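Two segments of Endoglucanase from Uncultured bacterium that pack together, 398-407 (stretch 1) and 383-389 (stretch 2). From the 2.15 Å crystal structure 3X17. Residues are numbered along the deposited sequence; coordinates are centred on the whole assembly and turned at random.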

# COMPACT_ATOMS: atom_id res chain seq x y z
N ILE A 398 -1.06 -16.24 25.06
CA ILE A 398 -0.79 -15.94 23.64
C ILE A 398 -1.09 -14.48 23.35
O ILE A 398 -0.24 -13.73 22.84
CB ILE A 398 -1.59 -16.85 22.68
CG1 ILE A 398 -1.11 -18.30 22.80
CG2 ILE A 398 -1.45 -16.37 21.22
CD1 ILE A 398 -2.04 -19.35 22.14
N ARG A 399 -2.24 -14.03 23.85
CA ARG A 399 -2.67 -12.68 23.64
C ARG A 399 -1.61 -11.73 24.14
O ARG A 399 -1.22 -10.80 23.41
CB ARG A 399 -4.02 -12.41 24.27
CG ARG A 399 -4.34 -10.92 24.33
CD ARG A 399 -5.81 -10.60 24.09
NE ARG A 399 -6.73 -11.70 24.42
CZ ARG A 399 -7.78 -12.05 23.66
NH1 ARG A 399 -8.00 -11.45 22.49
NH2 ARG A 399 -8.59 -13.04 24.05
N ALA A 400 -1.04 -12.02 25.31
CA ALA A 400 -0.01 -11.14 25.89
C ALA A 400 1.26 -11.16 25.06
O ALA A 400 1.93 -10.15 24.95
CB ALA A 400 0.31 -11.52 27.36
N ARG A 401 1.60 -12.31 24.49
CA ARG A 401 2.75 -12.35 23.57
C ARG A 401 2.51 -11.53 22.30
O ARG A 401 3.36 -10.73 21.89
CB ARG A 401 3.13 -13.80 23.23
CG ARG A 401 3.88 -14.46 24.38
CD ARG A 401 3.85 -15.97 24.25
NE ARG A 401 4.62 -16.40 23.09
CZ ARG A 401 4.61 -17.64 22.61
NH1 ARG A 401 3.88 -18.57 23.23
NH2 ARG A 401 5.31 -17.94 21.52
N LEU A 402 1.30 -11.63 21.75
CA LEU A 402 0.94 -10.89 20.56
C LEU A 402 1.01 -9.39 20.80
O LEU A 402 1.59 -8.64 19.99
CB LEU A 402 -0.45 -11.30 20.08
CG LEU A 402 -0.59 -12.79 19.73
CD1 LEU A 402 -1.99 -13.15 19.27
CD2 LEU A 402 0.47 -13.24 18.72
N VAL A 403 0.53 -8.96 21.97
CA VAL A 403 0.49 -7.54 22.29
C VAL A 403 1.91 -6.99 22.35
O VAL A 403 2.22 -5.98 21.71
CB VAL A 403 -0.28 -7.24 23.63
CG1 VAL A 403 0.03 -5.84 24.13
CG2 VAL A 403 -1.80 -7.36 23.44
N GLN A 404 2.75 -7.65 23.14
CA GLN A 404 4.16 -7.27 23.28
C GLN A 404 4.90 -7.15 21.93
O GLN A 404 5.67 -6.21 21.71
CB GLN A 404 4.86 -8.29 24.19
CG GLN A 404 6.39 -8.28 24.08
CD GLN A 404 6.98 -9.56 23.50
OE1 GLN A 404 8.18 -9.63 23.22
NE2 GLN A 404 6.14 -10.60 23.33
N ARG A 405 4.68 -8.10 21.02
CA ARG A 405 5.25 -8.00 19.68
C ARG A 405 4.72 -6.81 18.89
O ARG A 405 5.49 -6.10 18.24
CB ARG A 405 5.10 -9.31 18.92
CG ARG A 405 5.66 -10.49 19.70
CD ARG A 405 6.48 -11.40 18.84
NE ARG A 405 7.72 -11.79 19.51
CZ ARG A 405 7.86 -12.80 20.37
NH1 ARG A 405 6.80 -13.54 20.75
NH2 ARG A 405 9.06 -13.07 20.88
N ILE A 406 3.44 -6.50 19.05
CA ILE A 406 2.86 -5.35 18.36
C ILE A 406 3.52 -4.05 18.83
O ILE A 406 3.88 -3.19 18.01
CB ILE A 406 1.33 -5.29 18.54
CG1 ILE A 406 0.68 -6.45 17.78
CG2 ILE A 406 0.78 -3.95 18.04
CD1 ILE A 406 -0.82 -6.60 18.01
N LEU A 407 3.73 -3.92 20.15
CA LEU A 407 4.31 -2.69 20.70
C LEU A 407 5.80 -2.57 20.41
O LEU A 407 6.31 -1.47 20.12
CB LEU A 407 4.02 -2.56 22.20
CG LEU A 407 2.53 -2.60 22.59
CD1 LEU A 407 2.42 -2.72 24.12
CD2 LEU A 407 1.75 -1.36 22.10
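Stretch 2, residues 383-389: GYFDYVT

Stretch 2 lies across stretch 1 as one helix packed obliquely on another, in a contact that is mainly apolar and centred on Leu402 and Val388, with a single weak hydrogen bond from Arg399. The helical assignment of stretch 2 rests on its phi/psi pairs, from -48/-51 at Tyr384 to -91/-20 at Thr389, and on backbone bonds such as Tyr387 N to Gly383 O at 2.9 Å; both helices extend beyond the residues considered here. Their axes approach to 9.3 Å, and their N-to-C directions differ by 129° (signed crossing angle -129°), so the chains run in broadly opposed senses but far from strictly antiparallel. The register follows from the shortest CA–CA distances: Leu402 CA lies 5.6 Å from Tyr384 CA, and Arg399 CA lies 5.8 Å from Val388 CA. Together the two stretches bury 586 Å².

Leu402 points its CA-to-CB bond toward stretch 2 and meets three of its residues. Leu402 CD2 is 3.4 Å from Tyr384 CD2, and Leu402 CB is 3.4 Å from Val388 CG2. Leu402 CD1 approaches Tyr387 CD1 to 3.3 Å and lies 3.6 Å from the centroid of the Tyr387 ring, 29° off the ring normal, which identifies a CH-pi contact over the face. Arg399 CB lies near the plane of the same ring, at its edge, 4.0 Å from Tyr387 CE1, while Ile398 CG2 reaches Tyr387 CZ at 3.9 Å.

Val388 acts as a knob in a hole formed by Arg399, Leu402, Val403 and Ile406. Besides the contact with Leu402, Val388 CG1 is 3.5 Å from Val403 CG2 and Val388 CG2 is 4.2 Å from Ile406 CD1. Ile406 begins sideways, but the end of its side chain comes nearer: CD1 lies 4.0 Å from Phe385 CA and 4.3 Å from Phe385 CD1, and CG1 lies 4.2 Å from Tyr384 CB. Tyr384 also meets Arg405, whose CD is 3.6 Å from Tyr384 OH.

The polar component is small. Arg399 NH1 donates to Val388 O at 3.3 Å with an N-H...acceptor angle of 137°, a weak bond in which the acceptor lies at the guanidinium edge, near its plane. Arg399 NH1 is closer still to Tyr387 O, at 3.1 Å, but the poor angle excludes a hydrogen bond. Asp386 and Thr389 point away from stretch 1; Thr389 OG1 instead bonds Phe385 O within its own helix at 2.8 Å.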

# COMPACT_ATOMS: atom_id res chain seq x y z
N GLY A 383 -2.77 -10.86 11.56
CA GLY A 383 -3.25 -11.91 12.43
C GLY A 383 -2.98 -11.52 13.88
O GLY A 383 -3.85 -11.66 14.74
N TYR A 384 -1.76 -11.06 14.15
CA TYR A 384 -1.43 -10.54 15.48
C TYR A 384 -2.50 -9.57 15.94
O TYR A 384 -3.06 -9.72 17.02
CB TYR A 384 -0.09 -9.81 15.45
CG TYR A 384 1.11 -10.69 15.65
CD1 TYR A 384 1.64 -11.44 14.60
CD2 TYR A 384 1.78 -10.70 16.87
CE1 TYR A 384 2.79 -12.23 14.79
CE2 TYR A 384 2.92 -11.44 17.05
CZ TYR A 384 3.41 -12.23 16.03
OH TYR A 384 4.56 -12.95 16.26
N PHE A 385 -2.81 -8.59 15.09
CA PHE A 385 -3.70 -7.50 15.46
C PHE A 385 -5.12 -7.99 15.65
O PHE A 385 -5.82 -7.54 16.55
CB PHE A 385 -3.65 -6.37 14.42
CG PHE A 385 -4.32 -5.09 14.88
CD1 PHE A 385 -3.69 -4.25 15.81
CD2 PHE A 385 -5.57 -4.74 14.41
CE1 PHE A 385 -4.33 -3.10 16.28
CE2 PHE A 385 -6.19 -3.57 14.82
CZ PHE A 385 -5.56 -2.74 15.76
N ASP A 386 -5.58 -8.88 14.76
CA ASP A 386 -6.98 -9.29 14.75
C ASP A 386 -7.26 -10.25 15.89
O ASP A 386 -8.31 -10.18 16.54
CB ASP A 386 -7.37 -9.93 13.41
CG ASP A 386 -7.69 -8.90 12.35
OD1 ASP A 386 -7.70 -7.69 12.69
OD2 ASP A 386 -7.86 -9.28 11.17
N TYR A 387 -6.31 -11.13 16.17
CA TYR A 387 -6.36 -11.94 17.38
C TYR A 387 -6.51 -11.10 18.68
O TYR A 387 -7.45 -11.30 19.45
CB TYR A 387 -5.12 -12.81 17.48
CG TYR A 387 -5.20 -13.83 18.61
CD1 TYR A 387 -5.18 -13.41 19.95
CD2 TYR A 387 -5.21 -15.19 18.34
CE1 TYR A 387 -5.21 -14.34 20.99
CE2 TYR A 387 -5.23 -16.13 19.37
CZ TYR A 387 -5.26 -15.70 20.70
OH TYR A 387 -5.31 -16.64 21.72
N VAL A 388 -5.56 -10.19 18.92
CA VAL A 388 -5.60 -9.26 20.04
C VAL A 388 -6.91 -8.44 20.10
O VAL A 388 -7.57 -8.42 21.14
CB VAL A 388 -4.32 -8.33 20.10
CG1 VAL A 388 -4.49 -7.24 21.14
CG2 VAL A 388 -3.05 -9.16 20.42
N THR A 389 -7.34 -7.84 18.99
CA THR A 389 -8.47 -6.91 19.03
C THR A 389 -9.84 -7.52 18.80
O THR A 389 -10.85 -6.87 19.07
CB THR A 389 -8.31 -5.73 18.10
OG1 THR A 389 -8.24 -6.20 16.74
CG2 THR A 389 -7.03 -4.95 18.48